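Local structure of glucosidase (Croceicoccus marinus, 5Z3K) at residues T26-P30 with Y57-S61; L63-D67 with K117-R121; K191-V197 with L221-M227; P236-R240 with A286-M291. The protein belongs to glycoside hydrolase family 39 and probably acts as a beta-glucosidase, hydrolysing O-glycosidic bonds. All blocks are in the same frame, centred on the assembly; numbering follows the deposited sequence.

Interaction 1: residues T26-P30 with Y57-S61; sequences TSGIP and YDWVS
This contact belongs to the rim of a (beta/alpha)8 barrel, where the chain leaving the first strand (25-27) meets the loop that follows the second (53-55). Gly28 lies nearest Asp58 (CA to CA 5.2 Å) and Ile29 nearest Trp59 (CA to CA 5.8 Å). Ser27 is extended, and Gly28 has phi 122° and psi 177°, where a CB would jam against the carbonyl oxygen of Ser27. With Ser27 at chi1 p and Asp58 at chi1 m, their CB atoms turn toward each other and Ser27 OG donates to Asp58 OD2 at 2.9 Å. A water accepts from Gly28 N at 3.0 Å and, weakly, from Asp58 N at 3.0 Å, filling the gap between the backbones. In family 39, as in other such barrels, the active site lies at this C-terminal end of the strands. Trp59 (chi1 m, chi2 -11°) reaches across, its NE1 giving Gly28 O a weak hydrogen bond of 2.9 Å in the ring plane. Ile29 (m, t) lays CG1 4.0 Å from Trp59 CD1 and Ile29 CD1 3.4 Å from Asp58 O, while Pro30 CD sits 4.1 Å from Trp59 NE1. His311 NE2 hydrogen-bonds Trp59 O, and Ile29 N hydrogen-bonds Asp305 OD2.

Interaction 2: residues L63-D67 with K117-R121; sequences LDTID and KQPAR. With GOL (glycerol), chain C.
Two irregular loop pieces meet at the protein surface around Thr65, whose CA is 5.4 Å from that of Ala120. Thr65 (phi -95°, psi 0°) points its CB toward 117-121, and chi1 p sends OG1 to Gln118 O, to which it donates at 2.7 Å. The same rotamer brings Thr65 CG2 to 4.0 Å from Ala120 N; Thr65 CB lies 3.8 Å from Pro119 O. Asp64 is t, with chi2 near 9°, so that OD1 takes a weak hydrogen bond of 3.1 Å from Thr65 N. Ile66 (p, t) spreads outward, CG2 resting 4.1 Å from OE1 of Gln118, which is m, t. A glycerol molecule, probably from the crystallisation liquor, bridges the backbones: its O1 donates to Thr65 O at 2.7 Å and accepts from Arg121 N at 2.7 Å, almost linearly. Arg121, with chi1 off the wells at -108°, holds one face of its guanidinium over glycerol C3. Asn116 ties the loops together again, bonding to both Asp64 OD1 and Thr65 OG1. The contact thus joins the loops after barrel strands 53-55 and 104-109, with Ala120 and Leu63 packed on Tyr126 of helix 123-138 and Pro119 on Gln171 and Met175 of helix 169-186.

Interaction 3: residues K191-V197 with L221-M227; sequences KVGGPCV and LDFLSWM
The Phe223 ring (chi1 p, chi2 87°) forms the apolar centre of this strand pair, with Gly193 CA 3.5 Å from its centroid, 11° off the normal, in a CH-pi contact. An ideal CB on Gly193 would fall 2.2 Å from Phe223 O. On the opposite face Pro195 CD touches Leu224 CD2 at 3.7 Å and Val197 CB faces Trp226 CB at 4.1 Å; toward the strand ends Cys196 SG meets CE of selenomethionine Met227 at 3.5 Å. Strands 191-197 and 223-227 run parallel, their axes 4.0 Å apart at 22°. Gly194 pairs with Leu224 through the hydrogen bonds Gly194 N to Phe223 O (3.3 Å) and Ser225 N to Gly194 O (2.9 Å), and Val197 with Trp226 through Val197 N to Ser225 O (3.0 Å) and Met227 N to Val197 O (2.9 Å). Three steps against two make a beta bulge, built from cis-Pro195 and Cys196 in the left-handed region (phi 66°, psi 63°), whose N bonds weakly to Ser225 OG (2.8 Å); Ser225 OG hydrogen-bonds chiefly to Glu153. At the polar edge Asp222 N donates to Val192 O (2.7 Å) and Asp222 OD2 accepts from Val192 N (2.8 Å) while salt-bridged to Lys184. These are the fifth and sixth barrel strands, joined through helix 208-216 as a beta-alpha-beta unit; helix 238-252 packs on Leu224 and Trp226, helix 169-186 on Val192 and Pro195.

Interaction 4: residues P236-R240 with A286-M291; sequences PMDFR and AAAIYM
The turn at Pro236 (phi -67°, psi -12°) runs into the first turn of helix 238-252 and lies against the last turns of helix 277-291, CA-CA 4.3 Å for Pro236 to Ala287, 6.1 Å for Met237 to Tyr290 and 5.2 Å for Arg240 to Met291. A water links the backbones, donating to Pro236 O (2.7 Å) and Ala287 O (3.3 Å). Pro236 wedges in, CG 3.8 Å from Ala286 CB and Pro236 CB 3.9 Å from Ala287 CB. The two helices are successive members of the barrel's outer helical ring; Tyr290 OH reaches beyond it to Asp353 O and Gly356 N. Selenomethionine Met237 (t, p, p) lies over one face of the Tyr290 ring, CE 3.6 Å from the centroid (CH-pi); SE, oblique at 4.7 Å, makes it a Met-aromatic pair. Phe239 CE2 packs 3.7 Å from Ala287 CB, and Phe239 CD2 4.0 Å from CE of selenomethionine Met291. Arg240 (t, t) gives Tyr290 O two hydrogen bonds, from NE (3.2 Å) and NH2 (3.0 Å).

In the fold
All four contacts belong to one barrel, and each closes in sequence before the next opens. Interactions 1 and 3 reach the same sheet, their nearest atoms about 7 Å apart; the rim where interaction 1 sits, and toward which both strands of interaction 3 run, is where family 39 enzymes place their active site. Interaction 2 continues the chain from interaction 1 but lies outward, about 20 Å away between centres, a surface contact whose glycerol is probably a crystallisation additive. Interaction 4, about 36 Å from interaction 2 between centres, lies across the chain's centre. It touches interaction 3, Trp226 CH2 being 3.9 Å from Phe239 O, where the sixth strand's outer face meets the following helix.

Interaction 1: residues T26-P30 with Y57-S61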
loop_
_atom_site.group_PDB
_atom_site.type_symbol
_atom_site.label_atom_id
_atom_site.label_comp_id
_atom_site.label_asym_id
_atom_site.label_seq_id
_atom_site.Cartn_x
_atom_site.Cartn_y
_atom_site.Cartn_z
ATOM N N THR A 26 0.456 -3.181 2.487
ATOM C CA THR A 26 0.272 -2.200 3.550
ATOM C C THR A 26 1.533 -2.132 4.391
ATOM O O THR A 26 2.455 -2.935 4.241
ATOM C CB THR A 26 -0.932 -2.532 4.439
ATOM O OG1 THR A 26 -1.291 -1.374 5.200
ATOM C CG2 THR A 26 -0.585 -3.660 5.413
ATOM N N SER A 27 1.556 -1.158 5.283
ATOM C CA SER A 27 2.638 -1.018 6.236
ATOM C C SER A 27 2.028 -0.916 7.625
ATOM O O SER A 27 0.810 -0.795 7.782
ATOM C CB SER A 27 3.506 0.206 5.927
ATOM O OG SER A 27 2.848 1.387 6.328
ATOM N N GLY A 28 2.889 -0.969 8.630
ATOM C CA GLY A 28 2.475 -0.922 10.019
ATOM C C GLY A 28 2.929 -2.149 10.787
ATOM O O GLY A 28 3.506 -3.087 10.239
ATOM N N ILE A 29 2.633 -2.127 12.086
ATOM C CA ILE A 29 3.010 -3.154 13.050
ATOM C C ILE A 29 1.760 -3.970 13.372
ATOM O O ILE A 29 0.827 -3.447 14.004
ATOM C CB ILE A 29 3.620 -2.533 14.317
ATOM C CG1 ILE A 29 4.917 -1.779 13.967
ATOM C CG2 ILE A 29 3.855 -3.608 15.372
ATOM C CD1 ILE A 29 5.445 -0.852 15.082
ATOM N N PRO A 30 1.684 -5.245 12.968
ATOM C CA PRO A 30 0.432 -5.995 13.121
ATOM C C PRO A 30 0.226 -6.653 14.477
ATOM O O PRO A 30 -0.904 -7.079 14.757
ATOM C CB PRO A 30 0.539 -7.065 12.020
ATOM C CG PRO A 30 2.001 -7.296 11.859
ATOM C CD PRO A 30 2.653 -5.944 12.094
ATOM N N TYR A 57 9.021 -0.595 6.928
ATOM C CA TYR A 57 9.610 0.651 7.418
ATOM C C TYR A 57 9.064 1.045 8.791
ATOM O O TYR A 57 9.811 1.539 9.645
ATOM C CB TYR A 57 9.368 1.762 6.390
ATOM C CG TYR A 57 9.935 3.105 6.791
ATOM C CD1 TYR A 57 11.288 3.380 6.628
ATOM C CD2 TYR A 57 9.115 4.103 7.307
ATOM C CE1 TYR A 57 11.822 4.613 6.992
ATOM C CE2 TYR A 57 9.636 5.347 7.666
ATOM C CZ TYR A 57 10.990 5.590 7.507
ATOM O OH TYR A 57 11.510 6.810 7.878
ATOM N N ASP A 58 7.780 0.792 9.052
ATOM C CA ASP A 58 7.238 1.224 10.336
ATOM C C ASP A 58 7.560 0.260 11.480
ATOM O O ASP A 58 7.360 0.616 12.647
ATOM C CB ASP A 58 5.735 1.466 10.202
ATOM C CG ASP A 58 5.439 2.617 9.254
ATOM O OD1 ASP A 58 5.970 3.727 9.474
ATOM O OD2 ASP A 58 4.728 2.408 8.255
ATOM N N TRP A 59 8.098 -0.915 11.180
ATOM C CA TRP A 59 8.629 -1.786 12.216
ATOM C C TRP A 59 9.837 -1.135 12.895
ATOM O O TRP A 59 10.395 -0.136 12.431
ATOM C CB TRP A 59 9.052 -3.134 11.632
ATOM C CG TRP A 59 7.982 -3.921 10.917
ATOM C CD1 TRP A 59 6.617 -3.674 10.897
ATOM C CD2 TRP A 59 8.186 -5.091 10.118
ATOM N NE1 TRP A 59 5.981 -4.622 10.135
ATOM C CE2 TRP A 59 6.917 -5.501 9.642
ATOM C CE3 TRP A 59 9.321 -5.837 9.761
ATOM C CZ2 TRP A 59 6.754 -6.628 8.829
ATOM C CZ3 TRP A 59 9.163 -6.947 8.943
ATOM C CH2 TRP A 59 7.879 -7.336 8.485
ATOM N N VAL A 60 10.244 -1.730 14.013
ATOM C CA VAL A 60 11.517 -1.393 14.641
ATOM C C VAL A 60 12.588 -2.258 13.982
ATOM O O VAL A 60 13.099 -3.208 14.589
ATOM C CB VAL A 60 11.438 -1.593 16.170
ATOM C CG1 VAL A 60 12.782 -1.272 16.844
ATOM C CG2 VAL A 60 10.324 -0.719 16.753
ATOM N N SER A 61 12.916 -1.945 12.721
ATOM C CA SER A 61 13.733 -2.810 11.864
ATOM C C SER A 61 14.624 -1.972 10.964
ATOM O O SER A 61 14.735 -2.208 9.756
ATOM C CB SER A 61 12.861 -3.734 11.011
ATOM O OG SER A 61 12.010 -4.503 11.841
HETATM O O HOH W 1 5.809 -1.405 8.673
#

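Interaction 2: residues L63-D67 with K117-R121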
loop_
_atom_site.group_PDB
_atom_site.type_symbol
_atom_site.label_atom_id
_atom_site.label_comp_id
_atom_site.label_asym_id
_atom_site.label_seq_id
_atom_site.Cartn_x
_atom_site.Cartn_y
_atom_site.Cartn_z
ATOM N N LEU A 63 18.285 -0.172 9.801
ATOM C CA LEU A 63 19.736 -0.332 9.776
ATOM C C LEU A 63 20.307 1.055 10.050
ATOM O O LEU A 63 20.575 1.825 9.128
ATOM C CB LEU A 63 20.217 -0.901 8.443
ATOM C CG LEU A 63 21.748 -0.998 8.353
ATOM C CD1 LEU A 63 22.279 -1.806 9.526
ATOM C CD2 LEU A 63 22.212 -1.590 7.026
ATOM N N ASP A 64 20.452 1.393 11.332
ATOM C CA ASP A 64 20.909 2.731 11.673
ATOM C C ASP A 64 22.383 2.888 11.304
ATOM O O ASP A 64 23.153 1.923 11.301
ATOM C CB ASP A 64 20.684 3.027 13.157
ATOM C CG ASP A 64 20.498 4.522 13.438
ATOM O OD1 ASP A 64 20.367 5.307 12.477
ATOM O OD2 ASP A 64 20.465 4.922 14.622
ATOM N N THR A 65 22.756 4.112 10.941
ATOM C CA THR A 65 24.099 4.402 10.464
ATOM C C THR A 65 25.020 4.901 11.571
ATOM O O THR A 65 26.185 5.201 11.305
ATOM C CB THR A 65 24.051 5.423 9.322
ATOM O OG1 THR A 65 23.201 6.514 9.690
ATOM C CG2 THR A 65 23.510 4.770 8.054
ATOM N N ILE A 66 24.520 5.021 12.793
ATOM C CA ILE A 66 25.344 5.170 13.979
ATOM C C ILE A 66 24.970 4.033 14.927
ATOM O O ILE A 66 24.026 3.279 14.680
ATOM C CB ILE A 66 25.162 6.541 14.652
ATOM C CG1 ILE A 66 23.706 6.709 15.107
ATOM C CG2 ILE A 66 25.593 7.671 13.705
ATOM C CD1 ILE A 66 23.387 8.065 15.681
ATOM N N ASP A 67 25.725 3.911 16.014
ATOM C CA ASP A 67 25.402 2.904 17.017
ATOM C C ASP A 67 24.066 3.233 17.664
ATOM O O ASP A 67 23.776 4.392 17.972
ATOM C CB ASP A 67 26.499 2.824 18.090
ATOM C CG ASP A 67 27.807 2.230 17.567
ATOM O OD1 ASP A 67 27.939 2.015 16.344
ATOM O OD2 ASP A 67 28.716 1.982 18.394
ATOM N N LYS A 117 19.635 10.633 10.508
ATOM C CA LYS A 117 19.549 10.483 9.059
ATOM C C LYS A 117 20.911 10.580 8.383
ATOM O O LYS A 117 20.983 10.828 7.169
ATOM C CB LYS A 117 18.582 11.499 8.446
ATOM C CG LYS A 117 18.792 12.924 8.872
ATOM C CD LYS A 117 17.830 13.278 9.995
ATOM C CE LYS A 117 17.752 14.777 10.211
ATOM N NZ LYS A 117 16.976 15.042 11.457
ATOM N N GLN A 118 21.990 10.355 9.129
ATOM C CA GLN A 118 23.320 10.502 8.556
ATOM C C GLN A 118 23.594 9.392 7.542
ATOM O O GLN A 118 23.085 8.277 7.676
ATOM C CB GLN A 118 24.384 10.471 9.653
ATOM C CG GLN A 118 24.303 11.625 10.632
ATOM C CD GLN A 118 25.337 11.509 11.731
ATOM O OE1 GLN A 118 26.427 10.980 11.515
ATOM N NE2 GLN A 118 24.996 11.987 12.921
ATOM N N PRO A 119 24.403 9.668 6.522
ATOM C CA PRO A 119 24.827 8.601 5.607
ATOM C C PRO A 119 25.796 7.642 6.289
ATOM O O PRO A 119 26.270 7.872 7.405
ATOM C CB PRO A 119 25.500 9.366 4.462
ATOM C CG PRO A 119 26.017 10.629 5.127
ATOM C CD PRO A 119 25.031 10.968 6.200
ATOM N N ALA A 120 26.093 6.548 5.589
ATOM C CA ALA A 120 27.041 5.565 6.100
ATOM C C ALA A 120 28.450 6.150 6.170
ATOM O O ALA A 120 28.909 6.815 5.239
ATOM C CB ALA A 120 27.050 4.321 5.214
ATOM N N ARG A 121 29.129 5.883 7.292
ATOM C CA ARG A 121 30.525 6.254 7.523
ATOM C C ARG A 121 31.493 5.353 6.768
ATOM O O ARG A 121 32.520 5.823 6.262
ATOM C CB ARG A 121 30.833 6.160 9.019
ATOM C CG ARG A 121 31.018 7.465 9.758
ATOM C CD ARG A 121 31.991 7.256 10.928
ATOM N NE ARG A 121 31.541 6.218 11.866
ATOM C CZ ARG A 121 32.137 5.036 12.019
ATOM N NH1 ARG A 121 33.197 4.736 11.296
ATOM N NH2 ARG A 121 31.673 4.148 12.893
HETATM C C1 GOL C . 27.449 3.193 9.179
HETATM O O1 GOL C . 27.873 4.532 9.249
HETATM C C2 GOL C . 28.667 2.356 8.696
HETATM O O2 GOL C . 29.104 2.753 7.431
HETATM C C3 GOL C . 29.766 2.569 9.789
HETATM O O3 GOL C . 30.499 1.372 9.862
#

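Interaction 3: residues K191-V197 with L221-M227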
loop_
_atom_site.group_PDB
_atom_site.type_symbol
_atom_site.label_atom_id
_atom_site.label_comp_id
_atom_site.label_asym_id
_atom_site.label_seq_id
_atom_site.Cartn_x
_atom_site.Cartn_y
_atom_site.Cartn_z
ATOM N N LYS A 191 14.262 -8.625 -5.912
ATOM C CA LYS A 191 13.989 -7.323 -6.500
ATOM C C LYS A 191 14.545 -6.247 -5.580
ATOM O O LYS A 191 14.334 -6.298 -4.362
ATOM C CB LYS A 191 12.491 -7.118 -6.716
ATOM C CG LYS A 191 11.830 -8.187 -7.578
ATOM C CD LYS A 191 12.577 -8.397 -8.883
ATOM C CE LYS A 191 11.885 -9.451 -9.740
ATOM N NZ LYS A 191 12.809 -10.051 -10.742
ATOM N N VAL A 192 15.276 -5.293 -6.159
ATOM C CA VAL A 192 15.814 -4.168 -5.411
ATOM C C VAL A 192 15.373 -2.889 -6.105
ATOM O O VAL A 192 15.245 -2.837 -7.333
ATOM C CB VAL A 192 17.362 -4.247 -5.272
ATOM C CG1 VAL A 192 18.069 -4.017 -6.628
ATOM C CG2 VAL A 192 17.873 -3.280 -4.185
ATOM N N GLY A 193 15.111 -1.861 -5.309
ATOM C CA GLY A 193 14.664 -0.604 -5.870
ATOM C C GLY A 193 14.636 0.488 -4.822
ATOM O O GLY A 193 15.108 0.316 -3.701
ATOM N N GLY A 194 14.081 1.627 -5.218
ATOM C CA GLY A 194 14.102 2.827 -4.411
ATOM C C GLY A 194 13.657 3.980 -5.279
ATOM O O GLY A 194 13.176 3.768 -6.392
ATOM N N PRO A 195 13.825 5.223 -4.813
ATOM C CA PRO A 195 14.381 5.664 -3.535
ATOM C C PRO A 195 13.300 6.116 -2.576
ATOM O O PRO A 195 13.612 6.746 -1.574
ATOM C CB PRO A 195 15.236 6.855 -3.945
ATOM C CG PRO A 195 14.359 7.505 -5.000
ATOM C CD PRO A 195 13.669 6.364 -5.734
ATOM N N CYS A 196 12.040 5.825 -2.912
ATOM C CA CYS A 196 10.877 6.294 -2.163
ATOM C C CYS A 196 10.762 7.811 -2.259
ATOM O O CYS A 196 10.830 8.519 -1.250
ATOM C CB CYS A 196 10.912 5.837 -0.700
ATOM S SG CYS A 196 9.340 6.158 0.167
ATOM N N VAL A 197 10.566 8.297 -3.489
ATOM C CA VAL A 197 10.389 9.720 -3.752
ATOM C C VAL A 197 9.185 10.254 -2.990
ATOM O O VAL A 197 8.058 9.768 -3.153
ATOM C CB VAL A 197 10.221 9.951 -5.261
ATOM C CG1 VAL A 197 10.126 11.448 -5.567
ATOM C CG2 VAL A 197 11.362 9.309 -6.040
ATOM N N LEU A 221 17.747 -1.629 -10.952
ATOM C CA LEU A 221 16.592 -0.882 -10.438
ATOM C C LEU A 221 15.358 -1.671 -10.870
ATOM O O LEU A 221 14.794 -1.429 -11.941
ATOM C CB LEU A 221 16.555 0.554 -10.951
ATOM C CG LEU A 221 15.436 1.468 -10.439
ATOM C CD1 LEU A 221 15.746 2.021 -9.041
ATOM C CD2 LEU A 221 15.152 2.604 -11.432
ATOM N N ASP A 222 14.970 -2.640 -10.044
ATOM C CA ASP A 222 13.811 -3.467 -10.369
ATOM C C ASP A 222 12.504 -2.705 -10.179
ATOM O O ASP A 222 11.512 -2.987 -10.867
ATOM C CB ASP A 222 13.847 -4.741 -9.524
ATOM C CG ASP A 222 15.077 -5.589 -9.811
ATOM O OD1 ASP A 222 15.305 -5.920 -10.988
ATOM O OD2 ASP A 222 15.830 -5.917 -8.876
ATOM N N PHE A 223 12.481 -1.727 -9.276
ATOM C CA PHE A 223 11.292 -0.913 -9.091
ATOM C C PHE A 223 11.703 0.489 -8.679
ATOM O O PHE A 223 12.720 0.686 -8.016
ATOM C CB PHE A 223 10.324 -1.517 -8.053
ATOM C CG PHE A 223 10.920 -1.694 -6.679
ATOM C CD1 PHE A 223 10.893 -0.658 -5.749
ATOM C CD2 PHE A 223 11.473 -2.902 -6.307
ATOM C CE1 PHE A 223 11.427 -0.832 -4.462
ATOM C CE2 PHE A 223 12.013 -3.083 -5.028
ATOM C CZ PHE A 223 11.990 -2.042 -4.108
ATOM N N LEU A 224 10.915 1.465 -9.107
ATOM C CA LEU A 224 11.056 2.842 -8.659
ATOM C C LEU A 224 9.937 3.102 -7.659
ATOM O O LEU A 224 8.759 2.985 -8.004
ATOM C CB LEU A 224 10.985 3.806 -9.849
ATOM C CG LEU A 224 11.407 5.280 -9.741
ATOM C CD1 LEU A 224 10.381 6.110 -8.953
ATOM C CD2 LEU A 224 12.819 5.444 -9.179
ATOM N N SER A 225 10.298 3.423 -6.425
ATOM C CA SER A 225 9.296 3.584 -5.380
ATOM C C SER A 225 9.068 5.067 -5.077
ATOM O O SER A 225 9.981 5.894 -5.186
ATOM C CB SER A 225 9.710 2.815 -4.123
ATOM O OG SER A 225 10.879 3.371 -3.548
ATOM N N TRP A 226 7.820 5.399 -4.745
ATOM C CA TRP A 226 7.380 6.781 -4.577
ATOM C C TRP A 226 6.137 6.789 -3.699
ATOM O O TRP A 226 5.564 5.740 -3.399
ATOM C CB TRP A 226 7.095 7.443 -5.937
ATOM C CG TRP A 226 6.165 6.638 -6.797
ATOM C CD1 TRP A 226 6.482 5.527 -7.518
ATOM C CD2 TRP A 226 4.764 6.871 -7.016
ATOM N NE1 TRP A 226 5.371 5.049 -8.170
ATOM C CE2 TRP A 226 4.300 5.851 -7.872
ATOM C CE3 TRP A 226 3.856 7.828 -6.558
ATOM C CZ2 TRP A 226 2.967 5.778 -8.307
ATOM C CZ3 TRP A 226 2.530 7.747 -6.982
ATOM C CH2 TRP A 226 2.103 6.727 -7.844
HETATM N N MSE A 227 5.712 7.992 -3.301
HETATM C CA MSE A 227 4.561 8.125 -2.390
HETATM C C MSE A 227 3.559 9.168 -2.865
HETATM O O MSE A 227 3.903 10.055 -3.647
HETATM C CB MSE A 227 5.030 8.477 -0.979
HETATM C CG MSE A 227 5.127 9.976 -0.646
HETATM SE SE MSE A 227 5.793 10.088 1.209
HETATM C CE MSE A 227 7.205 8.874 0.788
#

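Interaction 4: residues P236-R240 with A286-M291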
loop_
_atom_site.group_PDB
_atom_site.type_symbol
_atom_site.label_atom_id
_atom_site.label_comp_id
_atom_site.label_asym_id
_atom_site.label_seq_id
_atom_site.Cartn_x
_atom_site.Cartn_y
_atom_site.Cartn_z
ATOM N N PRO A 236 -9.693 10.285 -4.972
ATOM C CA PRO A 236 -9.114 8.929 -5.055
ATOM C C PRO A 236 -8.497 8.621 -6.406
ATOM O O PRO A 236 -7.782 7.615 -6.527
ATOM C CB PRO A 236 -10.314 8.010 -4.754
ATOM C CG PRO A 236 -11.515 8.825 -5.160
ATOM C CD PRO A 236 -11.158 10.257 -4.814
HETATM N N MSE A 237 -8.744 9.452 -7.418
HETATM C CA MSE A 237 -8.127 9.286 -8.725
HETATM C C MSE A 237 -6.624 9.610 -8.714
HETATM O O MSE A 237 -5.902 9.161 -9.599
HETATM C CB MSE A 237 -8.859 10.160 -9.761
HETATM C CG MSE A 237 -8.479 9.896 -11.230
HETATM SE SE MSE A 237 -8.769 8.034 -11.824
HETATM C CE MSE A 237 -10.731 7.993 -11.852
ATOM N N ASP A 238 -6.153 10.349 -7.699
ATOM C CA ASP A 238 -4.788 10.889 -7.729
ATOM C C ASP A 238 -3.738 9.819 -8.000
ATOM O O ASP A 238 -2.761 10.059 -8.721
ATOM C CB ASP A 238 -4.448 11.571 -6.405
ATOM C CG ASP A 238 -4.922 12.994 -6.333
ATOM O OD1 ASP A 238 -5.711 13.419 -7.217
ATOM O OD2 ASP A 238 -4.533 13.672 -5.350
ATOM N N PHE A 239 -3.900 8.637 -7.408
ATOM C CA PHE A 239 -2.828 7.650 -7.499
ATOM C C PHE A 239 -2.628 7.174 -8.930
ATOM O O PHE A 239 -1.486 6.980 -9.368
ATOM C CB PHE A 239 -3.126 6.525 -6.520
ATOM C CG PHE A 239 -3.446 7.057 -5.171
ATOM C CD1 PHE A 239 -2.438 7.593 -4.375
ATOM C CD2 PHE A 239 -4.750 7.128 -4.737
ATOM C CE1 PHE A 239 -2.729 8.144 -3.149
ATOM C CE2 PHE A 239 -5.054 7.679 -3.513
ATOM C CZ PHE A 239 -4.054 8.187 -2.717
ATOM N N ARG A 240 -3.713 7.040 -9.690
ATOM C CA ARG A 240 -3.578 6.729 -11.114
ATOM C C ARG A 240 -2.907 7.876 -11.853
ATOM O O ARG A 240 -1.987 7.660 -12.655
ATOM C CB ARG A 240 -4.947 6.443 -11.737
ATOM C CG ARG A 240 -4.854 6.201 -13.237
ATOM C CD ARG A 240 -6.221 6.245 -13.904
ATOM N NE ARG A 240 -7.100 5.179 -13.428
ATOM C CZ ARG A 240 -8.361 5.030 -13.841
ATOM N NH1 ARG A 240 -8.869 5.882 -14.733
ATOM N NH2 ARG A 240 -9.108 4.042 -13.370
ATOM N N ALA A 286 -12.475 3.517 -3.089
ATOM C CA ALA A 286 -12.481 4.058 -4.448
ATOM C C ALA A 286 -11.064 4.175 -5.003
ATOM O O ALA A 286 -10.834 3.918 -6.190
ATOM C CB ALA A 286 -13.178 5.423 -4.488
ATOM N N ALA A 287 -10.097 4.551 -4.163
ATOM C CA ALA A 287 -8.721 4.683 -4.643
ATOM C C ALA A 287 -8.163 3.341 -5.103
ATOM O O ALA A 287 -7.508 3.249 -6.149
ATOM C CB ALA A 287 -7.827 5.282 -3.546
ATOM N N ALA A 288 -8.386 2.288 -4.305
ATOM C CA ALA A 288 -7.982 0.949 -4.716
ATOM C C ALA A 288 -8.618 0.556 -6.049
ATOM O O ALA A 288 -7.949 -0.002 -6.921
ATOM C CB ALA A 288 -8.354 -0.058 -3.628
ATOM N N ILE A 289 -9.915 0.834 -6.224
ATOM C CA ILE A 289 -10.575 0.470 -7.476
ATOM C C ILE A 289 -9.957 1.232 -8.640
ATOM O O ILE A 289 -9.643 0.650 -9.687
ATOM C CB ILE A 289 -12.092 0.707 -7.381
ATOM C CG1 ILE A 289 -12.681 -0.281 -6.364
ATOM C CG2 ILE A 289 -12.748 0.530 -8.760
ATOM C CD1 ILE A 289 -14.147 -0.035 -5.971
ATOM N N TYR A 290 -9.767 2.543 -8.476
ATOM C CA TYR A 290 -9.239 3.327 -9.588
ATOM C C TYR A 290 -7.799 2.945 -9.910
ATOM O O TYR A 290 -7.416 2.955 -11.083
ATOM C CB TYR A 290 -9.337 4.829 -9.292
ATOM C CG TYR A 290 -10.758 5.353 -9.343
ATOM C CD1 TYR A 290 -11.646 4.915 -10.318
ATOM C CD2 TYR A 290 -11.217 6.268 -8.396
ATOM C CE1 TYR A 290 -12.957 5.378 -10.355
ATOM C CE2 TYR A 290 -12.532 6.734 -8.422
ATOM C CZ TYR A 290 -13.389 6.290 -9.412
ATOM O OH TYR A 290 -14.685 6.749 -9.443
HETATM N N MSE A 291 -6.989 2.587 -8.913
HETATM C CA MSE A 291 -5.587 2.312 -9.213
HETATM C C MSE A 291 -5.407 0.897 -9.758
HETATM O O MSE A 291 -4.333 0.554 -10.232
HETATM C CB MSE A 291 -4.705 2.528 -7.975
HETATM C CG MSE A 291 -4.807 1.423 -6.945
HETATM SE SE MSE A 291 -3.468 1.670 -5.550
HETATM C CE MSE A 291 -4.216 3.214 -4.628
HETATM O O HOH W 2 -6.260 5.765 -7.870
#